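Local coordinates for endonuclease III (Geobacillus stearothermophilus, PDB 1ORN), which acts in base excision DNA repair as a DNA glycosylase carrying an iron-sulfur cluster, caught here covalently joined to its DNA substrate, at residues V141-H144 / V145-S149; I179-H182 / R183-F187; K170-P173 / K174-S178; V121-K124 / T125-V129. All blocks are in the same frame, centred on the assembly; numbering follows the deposited sequence.

Contact 1 (V141-H144 / V145-S149); sequences VDTH and VERVS. With nucleotides of chain B.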
loop_
_atom_site.group_PDB
_atom_site.type_symbol
_atom_site.label_atom_id
_atom_site.label_comp_id
_atom_site.label_asym_id
_atom_site.label_seq_id
_atom_site.Cartn_x
_atom_site.Cartn_y
_atom_site.Cartn_z
ATOM N N VAL C 141 4.603 0.476 3.858
ATOM C CA VAL C 141 5.087 -0.896 3.891
ATOM C C VAL C 141 3.934 -1.892 4.016
ATOM O O VAL C 141 3.289 -1.997 5.068
ATOM C CB VAL C 141 6.093 -1.107 5.048
ATOM C CG1 VAL C 141 6.588 -2.559 5.059
ATOM C CG2 VAL C 141 7.267 -0.147 4.887
ATOM N N ASP C 142 3.695 -2.612 2.920
ATOM C CA ASP C 142 2.644 -3.618 2.803
ATOM C C ASP C 142 3.301 -4.996 2.712
ATOM O O ASP C 142 4.497 -5.143 2.944
ATOM C CB ASP C 142 1.864 -3.395 1.510
ATOM C CG ASP C 142 2.656 -3.832 0.288
ATOM O OD1 ASP C 142 3.858 -3.487 0.207
ATOM O OD2 ASP C 142 2.088 -4.524 -0.586
ATOM N N THR C 143 2.516 -5.997 2.330
ATOM C CA THR C 143 3.049 -7.347 2.210
ATOM C C THR C 143 4.206 -7.456 1.209
ATOM O O THR C 143 5.214 -8.112 1.490
ATOM C CB THR C 143 1.933 -8.355 1.822
ATOM O OG1 THR C 143 2.507 -9.660 1.691
ATOM C CG2 THR C 143 1.268 -7.960 0.506
ATOM N N HIS C 144 4.080 -6.806 0.054
ATOM C CA HIS C 144 5.127 -6.875 -0.972
ATOM C C HIS C 144 6.421 -6.185 -0.552
ATOM O O HIS C 144 7.507 -6.760 -0.670
ATOM C CB HIS C 144 4.635 -6.266 -2.293
ATOM C CG HIS C 144 3.478 -6.996 -2.910
ATOM N ND1 HIS C 144 3.570 -8.297 -3.355
ATOM C CD2 HIS C 144 2.200 -6.610 -3.142
ATOM C CE1 HIS C 144 2.400 -8.683 -3.832
ATOM N NE2 HIS C 144 1.550 -7.679 -3.714
ATOM N N VAL C 145 6.313 -4.957 -0.056
ATOM C CA VAL C 145 7.497 -4.228 0.365
ATOM C C VAL C 145 8.220 -4.985 1.468
ATOM O O VAL C 145 9.440 -5.132 1.427
ATOM C CB VAL C 145 7.142 -2.816 0.857
ATOM C CG1 VAL C 145 8.385 -2.131 1.425
ATOM C CG2 VAL C 145 6.568 -2.000 -0.299
ATOM N N GLU C 146 7.466 -5.489 2.440
ATOM C CA GLU C 146 8.081 -6.230 3.539
ATOM C C GLU C 146 8.778 -7.498 3.046
ATOM O O GLU C 146 9.937 -7.759 3.388
ATOM C CB GLU C 146 7.034 -6.609 4.586
ATOM C CG GLU C 146 7.629 -7.354 5.776
ATOM C CD GLU C 146 6.591 -7.811 6.791
ATOM O OE1 GLU C 146 7.001 -8.240 7.892
ATOM O OE2 GLU C 146 5.375 -7.753 6.494
ATOM N N ARG C 147 8.065 -8.293 2.252
ATOM C CA ARG C 147 8.628 -9.534 1.725
ATOM C C ARG C 147 9.896 -9.295 0.905
ATOM O O ARG C 147 10.903 -9.985 1.083
ATOM C CB ARG C 147 7.594 -10.269 0.860
ATOM C CG ARG C 147 8.078 -11.636 0.382
ATOM C CD ARG C 147 7.021 -12.350 -0.449
ATOM N NE ARG C 147 6.765 -11.666 -1.713
ATOM C CZ ARG C 147 5.663 -10.971 -1.990
ATOM N NH1 ARG C 147 4.691 -10.858 -1.092
ATOM N NH2 ARG C 147 5.540 -10.379 -3.172
ATOM N N VAL C 148 9.846 -8.327 -0.003
ATOM C CA VAL C 148 11.001 -8.021 -0.838
ATOM C C VAL C 148 12.179 -7.570 0.016
ATOM O O VAL C 148 13.308 -8.004 -0.201
ATOM C CB VAL C 148 10.661 -6.930 -1.880
ATOM C CG1 VAL C 148 11.928 -6.423 -2.560
ATOM C CG2 VAL C 148 9.701 -7.504 -2.917
ATOM N N SER C 149 11.906 -6.718 1.002
ATOM C CA SER C 149 12.958 -6.215 1.882
ATOM C C SER C 149 13.656 -7.331 2.650
ATOM O O SER C 149 14.893 -7.365 2.741
ATOM C CB SER C 149 12.373 -5.200 2.873
ATOM O OG SER C 149 11.990 -4.002 2.216
ATOM P P DA B 6 0.939 -11.783 -1.051
ATOM O OP1 DA B 6 2.053 -11.358 -1.934
ATOM O OP2 DA B 6 1.087 -11.684 0.424
ATOM O "O5'" DA B 6 -0.371 -10.995 -1.501
ATOM C "C5'" DA B 6 -0.766 -10.995 -2.874
ATOM C "C4'" DA B 6 -2.094 -10.294 -3.052
ATOM O "O4'" DA B 6 -3.158 -11.068 -2.452
ATOM C "C3'" DA B 6 -2.190 -8.893 -2.446
ATOM O "O3'" DA B 6 -2.930 -8.061 -3.337
ATOM C "C2'" DA B 6 -3.006 -9.116 -1.185
ATOM C "C1'" DA B 6 -3.946 -10.229 -1.624
ATOM N N9 DA B 6 -4.491 -11.058 -0.551
ATOM C C8 DA B 6 -3.847 -11.520 0.569
ATOM N N7 DA B 6 -4.594 -12.278 1.332
ATOM C C5 DA B 6 -5.814 -12.316 0.673
ATOM C C6 DA B 6 -7.030 -12.961 0.966
ATOM N N6 DA B 6 -7.222 -13.735 2.040
ATOM N N1 DA B 6 -8.055 -12.786 0.104
ATOM C C2 DA B 6 -7.862 -12.018 -0.974
ATOM N N3 DA B 6 -6.770 -11.365 -1.359
ATOM C C4 DA B 6 -5.769 -11.557 -0.482
ATOM P P DG B 8 -1.630 -5.692 2.277
ATOM O OP1 DG B 8 -0.337 -6.173 2.821
ATOM O OP2 DG B 8 -2.592 -6.676 1.694
ATOM O "O5'" DG B 8 -2.405 -4.894 3.414
ATOM C "C5'" DG B 8 -1.700 -4.109 4.375
ATOM C "C4'" DG B 8 -2.691 -3.500 5.337
ATOM O "O4'" DG B 8 -3.483 -4.548 5.943
ATOM C "C3'" DG B 8 -2.139 -2.663 6.487
ATOM O "O3'" DG B 8 -3.039 -1.566 6.634
ATOM C "C2'" DG B 8 -2.184 -3.619 7.672
ATOM C "C1'" DG B 8 -3.387 -4.498 7.360
ATOM N N9 DG B 8 -3.290 -5.877 7.829
ATOM C C8 DG B 8 -2.166 -6.664 7.888
ATOM N N7 DG B 8 -2.414 -7.882 8.294
ATOM C C5 DG B 8 -3.783 -7.896 8.527
ATOM C C6 DG B 8 -4.636 -8.950 8.971
ATOM O O6 DG B 8 -4.345 -10.123 9.225
ATOM N N1 DG B 8 -5.954 -8.523 9.096
ATOM C C2 DG B 8 -6.400 -7.252 8.819
ATOM N N2 DG B 8 -7.709 -7.031 9.009
ATOM N N3 DG B 8 -5.619 -6.268 8.387
ATOM C C4 DG B 8 -4.334 -6.659 8.266
HETATM O O HOH W 1 4.157 -12.134 1.589
#

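Contact 2 (I179-H182 / R183-F187); sequences ITHH and RMIFF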
loop_
_atom_site.group_PDB
_atom_site.type_symbol
_atom_site.label_atom_id
_atom_site.label_comp_id
_atom_site.label_asym_id
_atom_site.label_seq_id
_atom_site.Cartn_x
_atom_site.Cartn_y
_atom_site.Cartn_z
ATOM N N ILE C 179 8.250 7.042 -5.372
ATOM C CA ILE C 179 8.436 6.187 -6.538
ATOM C C ILE C 179 9.151 4.875 -6.206
ATOM O O ILE C 179 8.872 3.841 -6.812
ATOM C CB ILE C 179 9.209 6.917 -7.665
ATOM C CG1 ILE C 179 9.167 6.078 -8.942
ATOM C CG2 ILE C 179 10.655 7.149 -7.254
ATOM C CD1 ILE C 179 7.767 5.791 -9.435
ATOM N N THR C 180 10.065 4.907 -5.242
ATOM C CA THR C 180 10.775 3.688 -4.868
ATOM C C THR C 180 9.782 2.703 -4.263
ATOM O O THR C 180 9.863 1.495 -4.497
ATOM C CB THR C 180 11.898 3.973 -3.859
ATOM O OG1 THR C 180 12.823 4.903 -4.433
ATOM C CG2 THR C 180 12.638 2.684 -3.516
ATOM N N HIS C 181 8.842 3.235 -3.486
ATOM C CA HIS C 181 7.797 2.432 -2.859
ATOM C C HIS C 181 7.017 1.682 -3.947
ATOM O O HIS C 181 6.824 0.467 -3.872
ATOM C CB HIS C 181 6.866 3.357 -2.058
ATOM C CG HIS C 181 5.501 2.793 -1.812
ATOM N ND1 HIS C 181 5.266 1.758 -0.933
ATOM C CD2 HIS C 181 4.297 3.115 -2.343
ATOM C CE1 HIS C 181 3.978 1.468 -0.932
ATOM N NE2 HIS C 181 3.366 2.275 -1.780
ATOM N N HIS C 182 6.576 2.415 -4.964
ATOM C CA HIS C 182 5.826 1.806 -6.055
ATOM C C HIS C 182 6.661 0.784 -6.824
ATOM O O HIS C 182 6.155 -0.269 -7.210
ATOM C CB HIS C 182 5.298 2.897 -6.989
ATOM C CG HIS C 182 4.189 3.705 -6.388
ATOM N ND1 HIS C 182 4.226 5.079 -6.302
ATOM C CD2 HIS C 182 3.018 3.324 -5.823
ATOM C CE1 HIS C 182 3.125 5.511 -5.710
ATOM N NE2 HIS C 182 2.377 4.466 -5.409
ATOM N N ARG C 183 7.940 1.086 -7.035
ATOM C CA ARG C 183 8.818 0.163 -7.745
ATOM C C ARG C 183 8.985 -1.131 -6.953
ATOM O O ARG C 183 9.025 -2.218 -7.530
ATOM C CB ARG C 183 10.181 0.813 -7.998
ATOM C CG ARG C 183 10.141 1.953 -9.010
ATOM C CD ARG C 183 11.468 2.700 -9.040
ATOM N NE ARG C 183 11.467 3.809 -9.994
ATOM C CZ ARG C 183 12.363 4.793 -9.994
ATOM N NH1 ARG C 183 13.333 4.807 -9.091
ATOM N NH2 ARG C 183 12.284 5.769 -10.888
ATOM N N MET C 184 9.071 -1.016 -5.629
ATOM C CA MET C 184 9.211 -2.197 -4.788
ATOM C C MET C 184 7.946 -3.043 -4.812
ATOM O O MET C 184 8.014 -4.273 -4.830
ATOM C CB MET C 184 9.549 -1.803 -3.340
ATOM C CG MET C 184 10.984 -1.318 -3.153
ATOM S SD MET C 184 11.423 -1.103 -1.401
ATOM C CE MET C 184 11.501 -2.812 -0.888
ATOM N N ILE C 185 6.790 -2.389 -4.822
ATOM C CA ILE C 185 5.522 -3.104 -4.858
ATOM C C ILE C 185 5.389 -3.877 -6.166
ATOM O O ILE C 185 4.950 -5.023 -6.176
ATOM C CB ILE C 185 4.326 -2.143 -4.708
ATOM C CG1 ILE C 185 4.256 -1.642 -3.262
ATOM C CG2 ILE C 185 3.029 -2.855 -5.084
ATOM C CD1 ILE C 185 3.087 -0.737 -2.984
ATOM N N PHE C 186 5.762 -3.246 -7.269
ATOM C CA PHE C 186 5.690 -3.914 -8.560
ATOM C C PHE C 186 6.668 -5.082 -8.598
ATOM O O PHE C 186 6.342 -6.156 -9.093
ATOM C CB PHE C 186 6.005 -2.929 -9.687
ATOM C CG PHE C 186 4.779 -2.290 -10.293
ATOM C CD1 PHE C 186 3.854 -1.620 -9.497
ATOM C CD2 PHE C 186 4.554 -2.357 -11.669
ATOM C CE1 PHE C 186 2.723 -1.025 -10.059
ATOM C CE2 PHE C 186 3.428 -1.766 -12.241
ATOM C CZ PHE C 186 2.512 -1.099 -11.437
ATOM N N PHE C 187 7.865 -4.868 -8.064
ATOM C CA PHE C 187 8.881 -5.915 -8.048
ATOM C C PHE C 187 8.333 -7.144 -7.327
ATOM O O PHE C 187 8.463 -8.264 -7.805
ATOM C CB PHE C 187 10.145 -5.405 -7.346
ATOM C CG PHE C 187 11.299 -6.365 -7.387
ATOM C CD1 PHE C 187 12.049 -6.526 -8.548
ATOM C CD2 PHE C 187 11.641 -7.112 -6.261
ATOM C CE1 PHE C 187 13.123 -7.418 -8.587
ATOM C CE2 PHE C 187 12.709 -8.005 -6.290
ATOM C CZ PHE C 187 13.453 -8.157 -7.459
#

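Contact 3 (K170-P173 / K174-S178); sequences KIIP and KEEWS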
loop_
_atom_site.group_PDB
_atom_site.type_symbol
_atom_site.label_atom_id
_atom_site.label_comp_id
_atom_site.label_asym_id
_atom_site.label_seq_id
_atom_site.Cartn_x
_atom_site.Cartn_y
_atom_site.Cartn_z
ATOM N N LYS C 170 16.096 5.988 5.593
ATOM C CA LYS C 170 17.483 6.396 5.819
ATOM C C LYS C 170 18.399 6.107 4.630
ATOM O O LYS C 170 19.447 6.737 4.480
ATOM C CB LYS C 170 18.045 5.694 7.056
ATOM C CG LYS C 170 17.319 6.023 8.343
ATOM C CD LYS C 170 17.824 5.153 9.486
ATOM C CE LYS C 170 17.007 5.370 10.750
ATOM N NZ LYS C 170 17.382 4.402 11.823
ATOM N N ILE C 171 18.012 5.154 3.790
ATOM C CA ILE C 171 18.829 4.793 2.634
ATOM C C ILE C 171 18.431 5.546 1.368
ATOM O O ILE C 171 19.267 5.790 0.495
ATOM C CB ILE C 171 18.739 3.272 2.338
ATOM C CG1 ILE C 171 19.113 2.466 3.585
ATOM C CG2 ILE C 171 19.655 2.910 1.176
ATOM C CD1 ILE C 171 20.501 2.759 4.127
ATOM N N ILE C 172 17.157 5.917 1.274
ATOM C CA ILE C 172 16.644 6.607 0.094
ATOM C C ILE C 172 16.365 8.093 0.303
ATOM O O ILE C 172 15.806 8.496 1.323
ATOM C CB ILE C 172 15.329 5.955 -0.390
ATOM C CG1 ILE C 172 15.547 4.460 -0.624
ATOM C CG2 ILE C 172 14.841 6.634 -1.661
ATOM C CD1 ILE C 172 14.271 3.695 -0.855
ATOM N N PRO C 173 16.758 8.929 -0.670
ATOM C CA PRO C 173 16.525 10.369 -0.568
ATOM C C PRO C 173 15.018 10.606 -0.511
ATOM O O PRO C 173 14.264 10.030 -1.294
ATOM C CB PRO C 173 17.147 10.909 -1.855
ATOM C CG PRO C 173 18.274 9.966 -2.093
ATOM C CD PRO C 173 17.634 8.622 -1.816
ATOM N N LYS C 174 14.594 11.447 0.424
ATOM C CA LYS C 174 13.184 11.767 0.612
ATOM C C LYS C 174 12.462 12.040 -0.708
ATOM O O LYS C 174 11.297 11.674 -0.878
ATOM C CB LYS C 174 13.072 12.971 1.551
ATOM C CG LYS C 174 11.673 13.530 1.734
ATOM C CD LYS C 174 11.583 14.386 2.997
ATOM C CE LYS C 174 12.704 15.417 3.084
ATOM N NZ LYS C 174 12.678 16.398 1.965
ATOM N N GLU C 175 13.162 12.666 -1.648
ATOM C CA GLU C 175 12.584 12.991 -2.946
ATOM C C GLU C 175 12.225 11.756 -3.768
ATOM O O GLU C 175 11.413 11.837 -4.693
ATOM C CB GLU C 175 13.553 13.862 -3.753
ATOM C CG GLU C 175 13.963 15.162 -3.069
ATOM C CD GLU C 175 14.775 14.936 -1.804
ATOM O OE1 GLU C 175 15.787 14.202 -1.865
ATOM O OE2 GLU C 175 14.406 15.498 -0.751
ATOM N N GLU C 176 12.823 10.616 -3.430
ATOM C CA GLU C 176 12.570 9.381 -4.166
ATOM C C GLU C 176 11.749 8.345 -3.401
ATOM O O GLU C 176 11.550 7.235 -3.890
ATOM C CB GLU C 176 13.891 8.729 -4.572
ATOM C CG GLU C 176 14.886 9.647 -5.253
ATOM C CD GLU C 176 16.176 8.923 -5.595
ATOM O OE1 GLU C 176 17.152 9.592 -6.002
ATOM O OE2 GLU C 176 16.212 7.680 -5.458
ATOM N N TRP C 177 11.285 8.691 -2.205
ATOM C CA TRP C 177 10.508 7.748 -1.404
ATOM C C TRP C 177 9.278 7.184 -2.089
ATOM O O TRP C 177 9.100 5.971 -2.150
ATOM C CB TRP C 177 10.070 8.392 -0.096
ATOM C CG TRP C 177 11.168 8.562 0.888
ATOM C CD1 TRP C 177 12.474 8.198 0.734
ATOM C CD2 TRP C 177 11.061 9.149 2.187
ATOM N NE1 TRP C 177 13.190 8.525 1.859
ATOM C CE2 TRP C 177 12.347 9.110 2.768
ATOM C CE3 TRP C 177 10.002 9.706 2.919
ATOM C CZ2 TRP C 177 12.607 9.609 4.046
ATOM C CZ3 TRP C 177 10.261 10.205 4.194
ATOM C CH2 TRP C 177 11.556 10.151 4.741
ATOM N N SER C 178 8.424 8.065 -2.594
ATOM C CA SER C 178 7.194 7.625 -3.242
ATOM C C SER C 178 7.374 6.691 -4.436
ATOM O O SER C 178 6.725 5.648 -4.507
ATOM C CB SER C 178 6.358 8.841 -3.644
ATOM O OG SER C 178 5.993 9.587 -2.494
#

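Contact 4 (V121-K124 / T125-V129); sequences VGRK and TANVV. With NA (sodium ion), chain E; nucleotides of chain B.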
loop_
_atom_site.group_PDB
_atom_site.type_symbol
_atom_site.label_atom_id
_atom_site.label_comp_id
_atom_site.label_asym_id
_atom_site.label_seq_id
_atom_site.Cartn_x
_atom_site.Cartn_y
_atom_site.Cartn_z
ATOM N N VAL C 121 -7.836 2.928 9.287
ATOM C CA VAL C 121 -6.624 3.500 8.717
ATOM C C VAL C 121 -5.411 3.354 9.638
ATOM O O VAL C 121 -5.360 3.948 10.718
ATOM C CB VAL C 121 -6.796 5.016 8.420
ATOM C CG1 VAL C 121 -5.528 5.578 7.775
ATOM C CG2 VAL C 121 -8.018 5.250 7.533
ATOM N N GLY C 122 -4.433 2.571 9.198
ATOM C CA GLY C 122 -3.212 2.403 9.962
ATOM C C GLY C 122 -2.086 3.152 9.264
ATOM O O GLY C 122 -2.326 3.946 8.348
ATOM N N ARG C 123 -0.847 2.884 9.651
ATOM C CA ARG C 123 0.262 3.590 9.034
ATOM C C ARG C 123 0.397 3.335 7.524
ATOM O O ARG C 123 0.673 4.260 6.766
ATOM C CB ARG C 123 1.571 3.261 9.764
ATOM C CG ARG C 123 2.744 4.104 9.283
ATOM C CD ARG C 123 3.811 4.281 10.360
ATOM N NE ARG C 123 4.951 5.020 9.832
ATOM C CZ ARG C 123 5.736 5.813 10.557
ATOM N NH1 ARG C 123 5.510 5.984 11.856
ATOM N NH2 ARG C 123 6.751 6.433 9.979
ATOM N N LYS C 124 0.197 2.096 7.079
ATOM C CA LYS C 124 0.311 1.811 5.649
ATOM C C LYS C 124 -0.714 2.613 4.847
ATOM O O LYS C 124 -0.375 3.252 3.850
ATOM C CB LYS C 124 0.124 0.305 5.394
ATOM C CG LYS C 124 0.126 -0.129 3.919
ATOM C CD LYS C 124 -1.287 -0.201 3.336
ATOM C CE LYS C 124 -1.267 -0.767 1.901
ATOM N NZ LYS C 124 -2.613 -0.888 1.244
ATOM N N THR C 125 -1.965 2.575 5.285
ATOM C CA THR C 125 -3.035 3.279 4.591
ATOM C C THR C 125 -2.777 4.778 4.555
ATOM O O THR C 125 -2.887 5.411 3.499
ATOM C CB THR C 125 -4.386 2.973 5.249
ATOM O OG1 THR C 125 -4.655 1.568 5.115
ATOM C CG2 THR C 125 -5.519 3.757 4.595
ATOM N N ALA C 126 -2.413 5.346 5.700
ATOM C CA ALA C 126 -2.144 6.780 5.769
ATOM C C ALA C 126 -0.984 7.190 4.854
ATOM O O ALA C 126 -1.051 8.223 4.189
ATOM C CB ALA C 126 -1.854 7.198 7.212
ATOM N N ASN C 127 0.076 6.392 4.820
ATOM C CA ASN C 127 1.216 6.701 3.959
ATOM C C ASN C 127 0.853 6.678 2.478
ATOM O O ASN C 127 1.326 7.520 1.710
ATOM C CB ASN C 127 2.377 5.741 4.220
ATOM C CG ASN C 127 3.176 6.122 5.465
ATOM O OD1 ASN C 127 2.988 7.201 6.023
ATOM N ND2 ASN C 127 4.072 5.242 5.892
ATOM N N VAL C 128 0.041 5.712 2.061
ATOM C CA VAL C 128 -0.355 5.660 0.654
ATOM C C VAL C 128 -1.133 6.914 0.299
ATOM O O VAL C 128 -0.870 7.551 -0.726
ATOM C CB VAL C 128 -1.241 4.434 0.342
ATOM C CG1 VAL C 128 -1.843 4.568 -1.054
ATOM C CG2 VAL C 128 -0.418 3.169 0.439
ATOM N N VAL C 129 -2.085 7.280 1.148
ATOM C CA VAL C 129 -2.902 8.452 0.893
ATOM C C VAL C 129 -2.105 9.759 0.818
ATOM O O VAL C 129 -2.252 10.511 -0.150
ATOM C CB VAL C 129 -4.028 8.580 1.951
ATOM C CG1 VAL C 129 -4.815 9.885 1.746
ATOM C CG2 VAL C 129 -4.964 7.386 1.828
HETATM NA NA NA E . -6.807 4.332 12.680
ATOM P P DT B 9 -2.816 -0.477 7.791
ATOM O OP1 DT B 9 -3.199 0.832 7.218
ATOM O OP2 DT B 9 -1.486 -0.656 8.425
ATOM O "O5'" DT B 9 -3.929 -0.903 8.834
ATOM C "C5'" DT B 9 -5.290 -0.907 8.434
ATOM C "C4'" DT B 9 -6.175 -1.352 9.571
ATOM O "O4'" DT B 9 -6.056 -2.784 9.756
ATOM C "C3'" DT B 9 -5.855 -0.699 10.917
ATOM O "O3'" DT B 9 -7.007 0.003 11.383
ATOM C "C2'" DT B 9 -5.475 -1.867 11.825
ATOM C "C1'" DT B 9 -6.105 -3.081 11.148
ATOM N N1 DT B 9 -5.390 -4.363 11.366
ATOM C C2 DT B 9 -6.127 -5.485 11.726
ATOM O O2 DT B 9 -7.332 -5.465 11.890
ATOM N N3 DT B 9 -5.387 -6.630 11.894
ATOM C C4 DT B 9 -4.017 -6.767 11.753
ATOM O O4 DT B 9 -3.485 -7.862 11.932
ATOM C C5 DT B 9 -3.311 -5.551 11.391
ATOM C C7 DT B 9 -1.826 -5.595 11.237
ATOM C C6 DT B 9 -4.027 -4.433 11.215
ATOM P P DG B 8 -1.630 -5.692 2.277
ATOM O OP1 DG B 8 -0.337 -6.173 2.821
ATOM O OP2 DG B 8 -2.592 -6.676 1.694
ATOM O "O5'" DG B 8 -2.405 -4.894 3.414
ATOM C "C5'" DG B 8 -1.700 -4.109 4.375
ATOM C "C4'" DG B 8 -2.691 -3.500 5.337
ATOM O "O4'" DG B 8 -3.483 -4.548 5.943
ATOM C "C3'" DG B 8 -2.139 -2.663 6.487
ATOM O "O3'" DG B 8 -3.039 -1.566 6.634
ATOM C "C2'" DG B 8 -2.184 -3.619 7.672
ATOM C "C1'" DG B 8 -3.387 -4.498 7.360
ATOM N N9 DG B 8 -3.290 -5.877 7.829
ATOM C C8 DG B 8 -2.166 -6.664 7.888
ATOM N N7 DG B 8 -2.414 -7.882 8.294
ATOM C C5 DG B 8 -3.783 -7.896 8.527
ATOM C C6 DG B 8 -4.636 -8.950 8.971
ATOM O O6 DG B 8 -4.345 -10.123 9.225
ATOM N N1 DG B 8 -5.954 -8.523 9.096
ATOM C C2 DG B 8 -6.400 -7.252 8.819
ATOM N N2 DG B 8 -7.709 -7.031 9.009
ATOM N N3 DG B 8 -5.619 -6.268 8.387
ATOM C C4 DG B 8 -4.334 -6.659 8.266
HETATM O O HOH W 2 -8.048 4.862 14.580
HETATM O O HOH W 3 -5.069 3.251 14.240
#

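Contact 1 (V141-H144 / V145-S149)
His144 and Arg147 lie side by side and point the same way. Arg147 NH2 gives a hydrogen bond to His144 ND1 at 2.9 Å. The bond meets the edge of the imidazole, within 7° of its plane, while the ring and guanidinium planes stand nearly perpendicular. Thr143 flanks them, with OG1 turned anti to the backbone N (chi1 179°), where it donates to OP2 of DA6 of chain B at 2.8 Å. A water joins Thr143 OG1 to Arg147 NH1, and Arg147 NH1 also makes a weak bond to OP1 of the same phosphate.

Each has a further partner: Arg147 NH2 also donates to Cys192 O, and His144 NE2 is hydrogen-bonded to a modified base of the DNA. Were His144 an alanine, Arg147 NH2 would probably lose its ring acceptor, the guanidinium would be less firmly fixed, and the modified base would lack the NE2 bond.

Farther back, Asp142 is the N-cap of helix 143-152. Val145 N meets its OD1 at 2.9 Å and His144 N its OD2, each from out of the carboxylate plane. OD2 also bonds a DNA sugar. Thr143 N binds OP1 of DG8 of chain B. This capped helix start, presented to the DNA backbone, belongs to the HhH-GPD glycosylase fold.

Contact 2 (I179-H182 / R183-F187)
Ile185 lays its side chain over one face of the His181 ring. Its CG1 makes a CH-pi contact 4.3 Å from the ring centroid, 27° off the normal. The closest atoms are Ile185 CD1 and His181 CE1, only 3.1 Å apart, so this is the tight end of the contact. The imidazole gets there because its CG is turned roughly anti to the backbone N (chi1 158°), which brings the ring along the helix toward the next turn. Ile185 also packs on Val145 of helix 143-152, and His181 touches Ala140.

All of this lies along one helix, 177-191, in the all-helical HhH-GPD glycosylase fold. Ordinary i to i+4 backbone bonds tie the turns, such as Met184 N to Thr180 O at 2.9 Å. On the buried flank, Met184 reaches Val145 and Ser149, and Phe187 touches the iron-sulfur cluster. Thr180 CG2 stays 4.3 Å from Met184 CG there, a looser meeting than that of His181 with Ile185.

Toward solvent lie Ile179 and Arg183, both partly exposed. Arg183 runs extended back along the helix, and Ile179 CG1 sits over one face of its guanidinium, offset toward the rim. The nearest approach is Ile179 CG1 to Arg183 NE at 3.4 Å. Apolar cover gives that nitrogen no acceptor, and NE is buried without a polar partner.

Contact 3 (K170-P173 / K174-S178)
Trp177 reaches back across the turn with the edge of its indole to meet Ile172. NE1 donates to Ile172 O at 2.7 Å, with an N-H...O angle of 147°. The donor stands well above the carbonyl plane. Chi1 of Trp177 is -73°, which sets CG anti to its own carbonyl carbon, and chi2 near zero swings CD1 and NE1 toward the turn. Ile172 CG2 then lies at the indole edge, 3.7 Å from Trp177 CD1. Because this methyl is anti to the backbone N, it reaches Glu176 CB as well.

Residues 173-176 form a type I beta turn, within the link between helix 161-171 and helix 177-191. Glu176 N bonds Pro173 O at 2.6 Å and closes it. Lys174 CA covers part of one indole face, and beyond the turn Trp177 packs on Pro137 and Ile139. Ile172 O would probably lose its indole donor, and a gap open beside Ile172 CG2, if a leucine replaced Trp177.

Lys174 bends at chi3 and chi4, and Glu175 bends at chi2. Lys174 NZ and Glu175 OE2 thereby form a salt bridge at 3.3 Å, its hydrogen bond weak. Glu176 stays extended beyond CG and passes obliquely by the proline ring, with OE2 4.0 Å from Pro173 CD.

Contact 4 (V121-K124 / T125-V129)
Lys124 NZ is joined covalently to a sugar of the bound DNA, the trapped intermediate of this structure. The lysine chain bends at chi2 (-94°) and runs extended beyond, which carries NZ to that sugar. Next to it, Thr125 grips DT9 of chain B twice. Thr125 OG1 donates to OP1 at 2.7 Å, and Thr125 N reaches the same oxygen at 2.9 Å. Gly122 N, at the N-cap, adds a third bond to OP1 of DT9, also 2.9 Å long. Gly122, with no side chain, lets O5' of that nucleotide come close.

With CG2 anti to the backbone N and OG1 beside that N, Thr125 gives its hydroxyl to the phosphate and its methyl CG2 to Val121 CG1, 3.7 Å away. Val121 O binds the sodium ion at 2.5 Å, together with Met116 O, Leu118 O, two waters and a DNA phosphate. Farther along, Asn127 ND2 lies 3.8 Å from Arg123 CG, the amide and guanidinium planes nearly perpendicular. Arg123 NH2 makes a salt bridge with Glu165 OE2, to which Asn127 ND2 also donates. Asn127 OD1 is hydrogen-bonded to Arg112 NH1.

This is the end of the hairpin and the first turns of the second helix of the helix-hairpin-helix motif. Its amides and sodium ion fix the DNA backbone beside the linked lysine. The covalent bond is consistent with attack by this amine in the glycosylase/lyase reaction.

Along the chain the order is contact 4, contact 1, contact 3, contact 2. Contact 4 opens helix 123-134 and contact 1 opens helix 143-152, the next helix; their centres are 14 Å apart, and Lys124 touches Val141 and Asp142. Two helix starts thus meet the DNA on adjoining parts of one surface. Contacts 3 and 2 share helix 177-191, with centres 12 Å apart, and join where Thr180 meets Ile172. Contact 2 packs on contact 1 through Met184, Ile185 and Phe187, at 10 Å between centres. Contact 3 lies farthest from the DNA, with its nearest atom about 16 Å away. Helix 177-191 therefore runs from that outer turn, packing against helix 143-152, toward the iron-sulfur cluster.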